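Local coordinates for ADP-dependent (S)-NAD(P)H-hydrate dehydratase (Streptococcus mutans, PDB 3BGK), which probably catalyses the ADP-dependent dehydration of the S-form of hydrated NAD(P)H, releasing AMP and phosphate and so repairing the damaged cofactor, at residues A[88-93]-A[107-112]; A[147-152]-A[174-179]; A[156-161]-A[179-184]; A[247-252]-A[293-298]. One frame throughout, in Å; residues are numbered along the deposited sequence.

Interaction 1. Residues A[88-93]-A[107-112]; sequences LVTVAT and EAMAFD
Val91 O receives Phe111 N at 3.0 Å and also the CA-H of Ala110, whose CA lies 3.2 Å away, so two neighbouring donors of 109-112 meet one carbonyl. On the same residue, Val91 N gives a 2.8 Å bond to Met109 O. Thr93 N continues the pattern onto Phe111 O at 178°, almost perfectly straight. At the other end the pairing frays: Met109 N to Val89 O is long and weak, one water joins the same two atoms, and a second links Val89 N to Glu107 O. The Phe111 ring folds back over strand 88-93, because chi1 of 65° sets CG between the backbone N and the carbonyl carbon. Ala92 CA stands over its face, 4.3 Å from the centroid, a CH-pi contact, while Thr90 CG2 reaches its edge. Thr90 CG2 also lies 3.8 Å from SE of Met109, a selenomethionine. Strand 109-112 is the outermost strand at this end of the sheet within this chain, connected to 88-93 by a beta-alpha-beta crossover through helix 98-104. That helix covers Val91 and Ala110; helix 116-125 covers Thr90, Met109 and Phe111, and strand 60-64 pairs with the far edge of 88-93.

Interaction 2. Residues A[147-152]-A[174-179]; sequences VVWQAI and AIWPTK
Trp149 reaches from the last turn of helix 139-151 to the chain at 174-179, and its indole does most of the touching. From CB, the first torsion carries CG anti to the backbone N (chi1 -159°), which sends the ring system off the helix toward Pro177. CD2, at the ring junction, comes within 4.2 Å of Pro177 CG. Next to it, CE2 lies 3.6 Å from Pro177 CD, and NE1 passes the same carbon at 4.0 Å. Farther out, CZ2 approaches Pro177 CD at 3.5 Å. The proline CD thus sits over one face of the six-membered ring, toward its rim, in a CH-pi contact 3.8 Å from the centroid. At the tip, CH2 meets Trp176 CE3 at 3.5 Å. Here the indole edge of Trp149 turns toward the face of Trp176 in an offset edge-to-face pair, the planes inclined at 63°. Farther along the chain, Ile152, the first residue to leave the helix, brings CB to 3.7 Å from Pro177 CB, while its CG2 meets the methyl of Thr178. Pro177 thus meets both groups at once, the indole through CD and Ile152 through CB. Around this cluster Phe145 lies nearly parallel to the indole, Arg171 makes a cation-pi contact with it, and Leu158 of strand 157-161 packs against it. This is apolar packing between the C-terminal end of a helix and the loop entering strand 181-184, on one outer layer of the alpha/beta/alpha three-layer sandwich and away from the predicted ligand sites.

Interaction 3. Residues A[156-161]-A[179-184]; sequences QTLIID and KQIILT
Asp161 and Thr184 turn their polar ends together at one end of the strand pair. Thr184 OG1 donates a 2.6 Å hydrogen bond to Asp161 OD1, which receives it on the anti lone pair, the one away from the other carboxylate oxygen. With chi1 of 50°, OG1 stands between the backbone N and carbonyl carbon of Thr184, and this brings it within reach of the carboxylate. OD1 is also salt-bridged to Lys222, a predicted AMP-binding residue; the two partners would tend to fix the carboxylate's rotation. Ile159 and Ile182 lie side by side on the same face as Asp161, pointing the same way, with CG1 of Ile159 4.1 Å from CB of Ile182. Helix 249-263 covers this face. Strands 157-161 and 181-184 are neighbouring parallel strands near the middle of the sheet in the three-layer sandwich, joined by a crossover through helix 163-170. That helix covers the reverse face, where Ile160 and Leu183 run alongside one another and Ile160 CD1 is 4.0 Å from Leu183 CD2. Leu158 and Ile181 are similarly aligned there, and Leu158 CD2 is 3.9 Å from Ile181 CD1. Four backbone bonds hold this register: Ile182 O accepts Ile160 N at 2.9 Å and Ile182 N donates to Leu158 O at 2.8 Å, while Leu158 N bonds to Gln180 O and Thr184 N to Ile160 O. Where the strands begin, Gln180, at the centre of an inverse gamma turn, crosses Thr157 at about a right angle, its CB 3.8 Å from Gln156 O.

Interaction 4. Residues A[247-252]-A[293-298]; sequences GGMGDT and VLPTRI. With PO4 (phosphate ion), chain B.
Pro295 presses its ring against the turn that opens helix 249-263. Its CG lies 3.3 Å from Gly247 O and 3.4 Å from Gly248 C, while CB faces the hydroxyl of Thr252. Beside it, in Met249, a selenomethionine, the bend at chi2 (58°) puts SE 3.6 Å from Ile298 CD1, and that at chi3 (54°) turns CE back toward Val293 O. Across from the proline, the turn holds a phosphate ion, probably from the crystallisation liquor. Gly248 N donates to O1 at 2.7 Å in a nearly straight bond of 169°, and Gly250 N to O4 at 2.7 Å. Asp251 N adds a longer bond to O3. These backbone N-H groups at the N-terminus of helix 249-263 bind the anion, Gly248 being at the N-cap position. Gly250 is predicted to bind AMP and Asp251 the hydrated cofactor, consistent with the ion marking part of a nucleotide phosphate site. His186 NE2 is also hydrogen-bonded to the phosphate. Behind this shell, Leu294 is at the N-cap position of helix 295-310, and its O takes the first-turn bonds from Arg297 N and Ile298 N. Helix 268-287 backs Ile298, and Thr296 OG1 bonds Glu107 of the third subunit.

Overall arrangement
Interactions 1 and 3 are parallel strand pairs in the same sheet, their centres about 19 Å apart, with interaction 1 at its edge within this chain and interaction 3 near its middle. Interaction 2 adjoins interaction 3 at about 10 Å between centres: they share Lys179, Thr178 OG1 probably bonds Gln156 O, and the 147-152 helix end leads on to strand 157-161. Interaction 4 comes within about 4 Å of interaction 3 at the nearest atoms, where Asp161 approaches Asp251 beside the predicted substrate site and the phosphate. Interaction 2 lies about 29 Å from interaction 4 between centres, across the chain's centre. Glu107 and Thr296 tie interactions 1 and 4 together between subunits of the tetramer.

Interaction 1. Residues A[88-93]-A[107-112]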
# COMPACT_ATOMS: atom_id res chain seq x y z
N LEU A 88 7.94 -16.43 12.90
CA LEU A 88 7.52 -16.64 11.52
C LEU A 88 6.01 -16.72 11.45
O LEU A 88 5.38 -17.39 12.26
CB LEU A 88 8.14 -17.92 10.94
CG LEU A 88 8.07 -18.11 9.42
CD1 LEU A 88 8.92 -17.08 8.66
CD2 LEU A 88 8.47 -19.54 9.03
N VAL A 89 5.44 -16.03 10.47
CA VAL A 89 3.99 -15.99 10.29
C VAL A 89 3.66 -16.47 8.89
O VAL A 89 4.20 -15.96 7.90
CB VAL A 89 3.44 -14.57 10.54
CG1 VAL A 89 1.93 -14.50 10.25
CG2 VAL A 89 3.73 -14.13 11.96
N THR A 90 2.77 -17.45 8.80
CA THR A 90 2.35 -18.04 7.53
C THR A 90 0.83 -17.99 7.46
O THR A 90 0.15 -18.28 8.44
CB THR A 90 2.85 -19.48 7.40
OG1 THR A 90 4.24 -19.53 7.70
CG2 THR A 90 2.62 -20.03 5.99
N VAL A 91 0.31 -17.61 6.30
CA VAL A 91 -1.13 -17.42 6.12
C VAL A 91 -1.68 -18.35 5.04
O VAL A 91 -1.18 -18.38 3.91
CB VAL A 91 -1.45 -15.95 5.74
CG1 VAL A 91 -2.95 -15.70 5.81
CG2 VAL A 91 -0.71 -14.97 6.65
N ALA A 92 -2.70 -19.12 5.41
CA ALA A 92 -3.48 -19.91 4.46
C ALA A 92 -4.76 -19.14 4.17
O ALA A 92 -5.64 -19.01 5.04
CB ALA A 92 -3.79 -21.29 5.03
N THR A 93 -4.89 -18.63 2.96
CA THR A 93 -5.95 -17.69 2.66
C THR A 93 -6.47 -17.88 1.23
O THR A 93 -6.00 -18.75 0.49
CB THR A 93 -5.51 -16.22 2.96
OG1 THR A 93 -6.60 -15.33 2.75
CG2 THR A 93 -4.32 -15.79 2.09
N GLU A 107 6.36 -9.67 4.98
CA GLU A 107 6.96 -10.51 6.02
C GLU A 107 6.29 -11.87 6.21
O GLU A 107 6.87 -12.77 6.82
CB GLU A 107 6.96 -9.77 7.37
CG GLU A 107 7.99 -8.65 7.49
CD GLU A 107 7.47 -7.31 7.01
OE1 GLU A 107 6.39 -7.23 6.39
OE2 GLU A 107 8.17 -6.30 7.25
N ALA A 108 5.06 -12.02 5.71
CA ALA A 108 4.30 -13.25 5.91
C ALA A 108 4.11 -14.02 4.61
O ALA A 108 3.62 -13.48 3.62
CB ALA A 108 2.95 -12.95 6.53
N MSE A 109 4.50 -15.29 4.62
CA MSE A 109 4.23 -16.14 3.47
C MSE A 109 2.73 -16.41 3.41
O MSE A 109 2.06 -16.52 4.44
CB MSE A 109 5.03 -17.44 3.54
CG MSE A 109 4.96 -18.29 2.28
SE MSE A 109 3.52 -19.62 2.35
CE MSE A 109 4.59 -21.14 2.95
N ALA A 110 2.20 -16.47 2.19
CA ALA A 110 0.78 -16.72 1.99
C ALA A 110 0.57 -17.67 0.84
O ALA A 110 1.26 -17.59 -0.18
CB ALA A 110 0.04 -15.42 1.74
N PHE A 111 -0.39 -18.58 0.99
CA PHE A 111 -0.74 -19.52 -0.08
C PHE A 111 -2.24 -19.76 -0.13
O PHE A 111 -2.98 -19.37 0.78
CB PHE A 111 0.04 -20.84 0.07
CG PHE A 111 -0.31 -21.63 1.30
CD1 PHE A 111 -1.15 -22.73 1.23
CD2 PHE A 111 0.20 -21.28 2.54
CE1 PHE A 111 -1.48 -23.46 2.37
CE2 PHE A 111 -0.12 -22.00 3.69
CZ PHE A 111 -0.96 -23.09 3.60
N ASP A 112 -2.67 -20.39 -1.22
CA ASP A 112 -4.07 -20.75 -1.43
C ASP A 112 -4.44 -21.87 -0.48
O ASP A 112 -3.84 -22.95 -0.50
CB ASP A 112 -4.24 -21.20 -2.88
CG ASP A 112 -5.68 -21.23 -3.34
OD1 ASP A 112 -6.61 -21.31 -2.49
OD2 ASP A 112 -5.90 -21.20 -4.57
O HOH W 1 7.00 -13.86 9.22
O HOH W 2 6.75 -16.58 6.09

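Interaction 2. Residues A[147-152]-A[174-179]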
# COMPACT_ATOMS: atom_id res chain seq x y z
N VAL A 147 -9.40 -30.63 7.63
CA VAL A 147 -7.99 -30.92 7.33
C VAL A 147 -7.15 -30.57 8.57
O VAL A 147 -6.44 -31.42 9.11
CB VAL A 147 -7.46 -30.14 6.09
CG1 VAL A 147 -5.95 -30.31 5.93
CG2 VAL A 147 -8.17 -30.61 4.83
N VAL A 148 -7.29 -29.32 9.01
CA VAL A 148 -6.61 -28.80 10.19
C VAL A 148 -6.88 -29.68 11.39
O VAL A 148 -5.94 -30.13 12.04
CB VAL A 148 -7.05 -27.34 10.49
CG1 VAL A 148 -6.49 -26.85 11.82
CG2 VAL A 148 -6.63 -26.43 9.35
N TRP A 149 -8.15 -29.95 11.67
CA TRP A 149 -8.56 -30.75 12.81
C TRP A 149 -7.90 -32.13 12.87
O TRP A 149 -7.59 -32.63 13.95
CB TRP A 149 -10.09 -30.90 12.85
CG TRP A 149 -10.61 -31.26 14.20
CD1 TRP A 149 -11.02 -32.49 14.63
CD2 TRP A 149 -10.74 -30.38 15.33
NE1 TRP A 149 -11.41 -32.43 15.95
CE2 TRP A 149 -11.25 -31.15 16.40
CE3 TRP A 149 -10.49 -29.01 15.53
CZ2 TRP A 149 -11.52 -30.60 17.66
CZ3 TRP A 149 -10.75 -28.47 16.78
CH2 TRP A 149 -11.26 -29.26 17.83
N GLN A 150 -7.66 -32.74 11.71
CA GLN A 150 -7.00 -34.06 11.65
C GLN A 150 -5.47 -33.97 11.63
O GLN A 150 -4.78 -34.96 11.92
CB GLN A 150 -7.50 -34.87 10.44
CG GLN A 150 -8.95 -35.35 10.56
N ALA A 151 -4.94 -32.79 11.31
CA ALA A 151 -3.50 -32.59 11.21
C ALA A 151 -2.86 -31.97 12.46
O ALA A 151 -1.63 -31.96 12.60
CB ALA A 151 -3.17 -31.76 9.96
N ILE A 152 -3.68 -31.47 13.38
CA ILE A 152 -3.18 -30.87 14.62
C ILE A 152 -2.50 -31.93 15.49
O ILE A 152 -2.94 -33.07 15.56
CB ILE A 152 -4.29 -30.10 15.42
CG1 ILE A 152 -4.77 -28.85 14.66
CG2 ILE A 152 -3.82 -29.72 16.83
CD1 ILE A 152 -3.69 -27.79 14.39
N ALA A 174 -15.17 -36.04 19.23
CA ALA A 174 -15.20 -36.36 20.66
C ALA A 174 -13.82 -36.21 21.29
O ALA A 174 -13.72 -35.88 22.48
CB ALA A 174 -15.74 -37.77 20.88
N ILE A 175 -12.78 -36.46 20.50
CA ILE A 175 -11.40 -36.29 20.94
C ILE A 175 -10.80 -35.02 20.36
O ILE A 175 -10.87 -34.77 19.15
CB ILE A 175 -10.51 -37.51 20.58
CG1 ILE A 175 -11.06 -38.79 21.21
CG2 ILE A 175 -9.06 -37.28 21.02
CD1 ILE A 175 -10.33 -40.07 20.79
N TRP A 176 -10.23 -34.21 21.24
CA TRP A 176 -9.54 -32.98 20.87
C TRP A 176 -8.10 -33.31 20.48
O TRP A 176 -7.42 -34.05 21.19
CB TRP A 176 -9.60 -31.98 22.02
CG TRP A 176 -11.01 -31.55 22.34
CD1 TRP A 176 -11.95 -32.27 23.03
CD2 TRP A 176 -11.64 -30.31 21.99
NE1 TRP A 176 -13.13 -31.56 23.12
CE2 TRP A 176 -12.96 -30.35 22.50
CE3 TRP A 176 -11.21 -29.17 21.30
CZ2 TRP A 176 -13.85 -29.29 22.33
CZ3 TRP A 176 -12.10 -28.11 21.14
CH2 TRP A 176 -13.41 -28.18 21.65
N PRO A 177 -7.63 -32.76 19.34
CA PRO A 177 -6.30 -33.07 18.81
C PRO A 177 -5.18 -32.42 19.63
O PRO A 177 -4.02 -32.79 19.50
CB PRO A 177 -6.34 -32.49 17.39
CG PRO A 177 -7.30 -31.37 17.48
CD PRO A 177 -8.34 -31.79 18.49
N THR A 178 -5.54 -31.44 20.46
CA THR A 178 -4.62 -30.84 21.41
C THR A 178 -5.38 -30.39 22.66
O THR A 178 -6.59 -30.19 22.61
CB THR A 178 -3.82 -29.66 20.80
OG1 THR A 178 -2.94 -29.12 21.79
CG2 THR A 178 -4.75 -28.55 20.30
N LYS A 179 -4.66 -30.25 23.77
CA LYS A 179 -5.24 -29.77 25.02
C LYS A 179 -5.01 -28.27 25.16
O LYS A 179 -5.66 -27.60 25.97
CB LYS A 179 -4.60 -30.49 26.21
CG LYS A 179 -4.86 -31.99 26.27
CD LYS A 179 -4.06 -32.62 27.41
CE LYS A 179 -4.35 -34.11 27.54
NZ LYS A 179 -3.88 -34.65 28.85

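Interaction 3. Residues A[156-161]-A[179-184]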
# COMPACT_ATOMS: atom_id res chain seq x y z
N GLN A 156 1.01 -28.62 19.77
CA GLN A 156 0.59 -27.39 19.12
C GLN A 156 -0.50 -26.65 19.89
O GLN A 156 -1.36 -27.28 20.50
CB GLN A 156 0.07 -27.69 17.72
CG GLN A 156 1.12 -28.11 16.72
CD GLN A 156 0.52 -28.31 15.34
OE1 GLN A 156 -0.58 -28.85 15.21
NE2 GLN A 156 1.23 -27.87 14.32
N THR A 157 -0.47 -25.32 19.83
CA THR A 157 -1.55 -24.48 20.36
C THR A 157 -2.54 -24.15 19.24
O THR A 157 -2.15 -23.71 18.15
CB THR A 157 -1.00 -23.19 20.99
OG1 THR A 157 0.04 -23.53 21.93
CG2 THR A 157 -2.09 -22.42 21.72
N LEU A 158 -3.82 -24.37 19.52
CA LEU A 158 -4.86 -24.14 18.53
C LEU A 158 -5.81 -23.06 18.99
O LEU A 158 -6.45 -23.19 20.05
CB LEU A 158 -5.62 -25.44 18.22
CG LEU A 158 -6.80 -25.39 17.25
CD1 LEU A 158 -6.36 -25.08 15.82
CD2 LEU A 158 -7.61 -26.69 17.31
N ILE A 159 -5.89 -21.99 18.21
CA ILE A 159 -6.82 -20.90 18.46
C ILE A 159 -7.96 -20.98 17.45
O ILE A 159 -7.74 -20.98 16.24
CB ILE A 159 -6.14 -19.51 18.41
CG1 ILE A 159 -4.84 -19.52 19.22
CG2 ILE A 159 -7.09 -18.44 18.95
CD1 ILE A 159 -3.88 -18.42 18.84
N ILE A 160 -9.17 -21.06 17.99
CA ILE A 160 -10.37 -21.17 17.18
C ILE A 160 -11.15 -19.86 17.32
O ILE A 160 -11.60 -19.50 18.41
CB ILE A 160 -11.23 -22.38 17.61
CG1 ILE A 160 -10.40 -23.67 17.53
CG2 ILE A 160 -12.49 -22.49 16.75
CD1 ILE A 160 -10.98 -24.84 18.31
N ASP A 161 -11.27 -19.15 16.20
CA ASP A 161 -11.77 -17.78 16.22
C ASP A 161 -12.98 -17.64 15.33
O ASP A 161 -13.18 -18.43 14.41
CB ASP A 161 -10.67 -16.82 15.76
CG ASP A 161 -11.07 -15.37 15.86
OD1 ASP A 161 -11.07 -14.83 16.98
OD2 ASP A 161 -11.39 -14.76 14.82
N LYS A 179 -4.66 -30.25 23.77
CA LYS A 179 -5.24 -29.77 25.02
C LYS A 179 -5.01 -28.27 25.16
O LYS A 179 -5.66 -27.60 25.97
CB LYS A 179 -4.60 -30.49 26.21
CG LYS A 179 -4.86 -31.99 26.27
CD LYS A 179 -4.06 -32.62 27.41
CE LYS A 179 -4.35 -34.11 27.54
NZ LYS A 179 -3.88 -34.65 28.85
N GLN A 180 -4.10 -27.75 24.34
CA GLN A 180 -3.73 -26.33 24.36
C GLN A 180 -4.64 -25.55 23.40
O GLN A 180 -4.20 -25.05 22.37
CB GLN A 180 -2.25 -26.16 24.04
CG GLN A 180 -1.34 -27.10 24.86
CD GLN A 180 0.15 -26.95 24.54
OE1 GLN A 180 0.93 -27.90 24.71
NE2 GLN A 180 0.56 -25.77 24.09
N ILE A 181 -5.91 -25.46 23.78
CA ILE A 181 -6.97 -24.84 22.98
C ILE A 181 -7.29 -23.46 23.52
O ILE A 181 -7.46 -23.29 24.73
CB ILE A 181 -8.27 -25.69 23.04
CG1 ILE A 181 -8.01 -27.13 22.59
CG2 ILE A 181 -9.42 -25.02 22.26
CD1 ILE A 181 -8.10 -27.37 21.07
N ILE A 182 -7.36 -22.47 22.63
CA ILE A 182 -7.85 -21.14 22.97
C ILE A 182 -9.07 -20.82 22.11
O ILE A 182 -9.02 -20.93 20.89
CB ILE A 182 -6.78 -20.02 22.81
CG1 ILE A 182 -5.50 -20.37 23.60
CG2 ILE A 182 -7.34 -18.67 23.24
CD1 ILE A 182 -4.37 -19.36 23.44
N LEU A 183 -10.17 -20.44 22.76
CA LEU A 183 -11.38 -20.05 22.05
C LEU A 183 -11.58 -18.54 22.15
O LEU A 183 -11.52 -17.98 23.24
CB LEU A 183 -12.61 -20.79 22.60
CG LEU A 183 -12.60 -22.32 22.76
CD1 LEU A 183 -13.71 -22.74 23.70
CD2 LEU A 183 -12.70 -23.05 21.43
N THR A 184 -11.81 -17.90 21.02
CA THR A 184 -12.03 -16.45 20.98
C THR A 184 -13.35 -16.10 20.26
O THR A 184 -13.33 -15.50 19.18
CB THR A 184 -10.83 -15.71 20.34
OG1 THR A 184 -10.50 -16.32 19.09
CG2 THR A 184 -9.62 -15.78 21.25

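Interaction 4. Residues A[247-252]-A[293-298]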
# COMPACT_ATOMS: atom_id res chain seq x y z
N GLY A 247 -15.10 -2.30 13.02
CA GLY A 247 -14.88 -3.55 12.31
C GLY A 247 -13.42 -3.94 12.26
O GLY A 247 -12.57 -3.10 11.97
N GLY A 248 -13.13 -5.21 12.57
CA GLY A 248 -11.78 -5.74 12.56
C GLY A 248 -11.04 -5.77 13.89
O GLY A 248 -9.91 -6.25 13.96
N MSE A 249 -11.69 -5.26 14.93
CA MSE A 249 -11.10 -5.19 16.27
C MSE A 249 -10.79 -6.57 16.84
O MSE A 249 -9.75 -6.78 17.46
CB MSE A 249 -12.02 -4.41 17.22
CG MSE A 249 -11.42 -4.07 18.59
SE MSE A 249 -9.75 -3.03 18.54
CE MSE A 249 -10.36 -1.54 17.44
N GLY A 250 -11.69 -7.52 16.61
CA GLY A 250 -11.51 -8.90 17.07
C GLY A 250 -10.42 -9.66 16.35
O GLY A 250 -9.68 -10.45 16.97
N ASP A 251 -10.30 -9.42 15.04
CA ASP A 251 -9.27 -10.04 14.22
C ASP A 251 -7.89 -9.65 14.73
O ASP A 251 -7.02 -10.51 14.92
CB ASP A 251 -9.44 -9.65 12.74
CG ASP A 251 -10.84 -9.89 12.23
OD1 ASP A 251 -11.35 -11.03 12.36
OD2 ASP A 251 -11.45 -8.94 11.69
N THR A 252 -7.70 -8.36 14.99
CA THR A 252 -6.48 -7.83 15.59
C THR A 252 -6.17 -8.49 16.94
O THR A 252 -5.02 -8.83 17.21
CB THR A 252 -6.58 -6.31 15.77
OG1 THR A 252 -6.90 -5.71 14.52
CG2 THR A 252 -5.25 -5.73 16.27
N VAL A 293 -10.57 4.16 17.24
CA VAL A 293 -9.22 3.60 17.10
C VAL A 293 -9.30 2.41 16.15
O VAL A 293 -9.94 1.40 16.45
CB VAL A 293 -8.59 3.21 18.47
CG1 VAL A 293 -7.22 2.55 18.27
CG2 VAL A 293 -8.46 4.43 19.36
N LEU A 294 -8.66 2.54 15.00
CA LEU A 294 -8.74 1.51 13.96
C LEU A 294 -7.80 0.35 14.24
O LEU A 294 -6.67 0.55 14.71
CB LEU A 294 -8.51 2.10 12.56
CG LEU A 294 -9.48 3.17 12.04
CD1 LEU A 294 -9.12 3.56 10.61
CD2 LEU A 294 -10.95 2.73 12.13
N PRO A 295 -8.25 -0.88 13.95
CA PRO A 295 -7.49 -2.11 14.19
C PRO A 295 -6.05 -2.06 13.65
O PRO A 295 -5.12 -2.47 14.35
CB PRO A 295 -8.31 -3.17 13.46
CG PRO A 295 -9.71 -2.64 13.47
CD PRO A 295 -9.57 -1.16 13.33
N THR A 296 -5.86 -1.56 12.43
CA THR A 296 -4.51 -1.45 11.85
C THR A 296 -3.65 -0.37 12.51
O THR A 296 -2.42 -0.44 12.42
CB THR A 296 -4.53 -1.18 10.32
OG1 THR A 296 -5.25 0.03 10.06
CG2 THR A 296 -5.16 -2.34 9.57
N ARG A 297 -4.28 0.62 13.14
CA ARG A 297 -3.54 1.66 13.85
C ARG A 297 -2.96 1.10 15.15
O ARG A 297 -1.89 1.52 15.59
CB ARG A 297 -4.40 2.88 14.18
CG ARG A 297 -5.19 3.49 13.02
CD ARG A 297 -4.37 4.40 12.13
NE ARG A 297 -5.21 4.99 11.08
CZ ARG A 297 -5.46 4.41 9.90
NH1 ARG A 297 -6.24 5.03 9.01
NH2 ARG A 297 -4.95 3.22 9.61
N ILE A 298 -3.68 0.16 15.76
CA ILE A 298 -3.23 -0.53 16.98
C ILE A 298 -2.03 -1.43 16.69
O ILE A 298 -1.07 -1.46 17.46
CB ILE A 298 -4.36 -1.37 17.59
CG1 ILE A 298 -5.41 -0.47 18.23
CG2 ILE A 298 -3.83 -2.36 18.62
CD1 ILE A 298 -6.67 -1.19 18.67
P PO4 B . -14.55 -7.83 14.50
O1 PO4 B . -15.08 -6.76 13.58
O2 PO4 B . -15.55 -8.96 14.53
O3 PO4 B . -13.23 -8.37 13.97
O4 PO4 B . -14.33 -7.28 15.89
O HOH W 3 -4.64 -5.38 12.82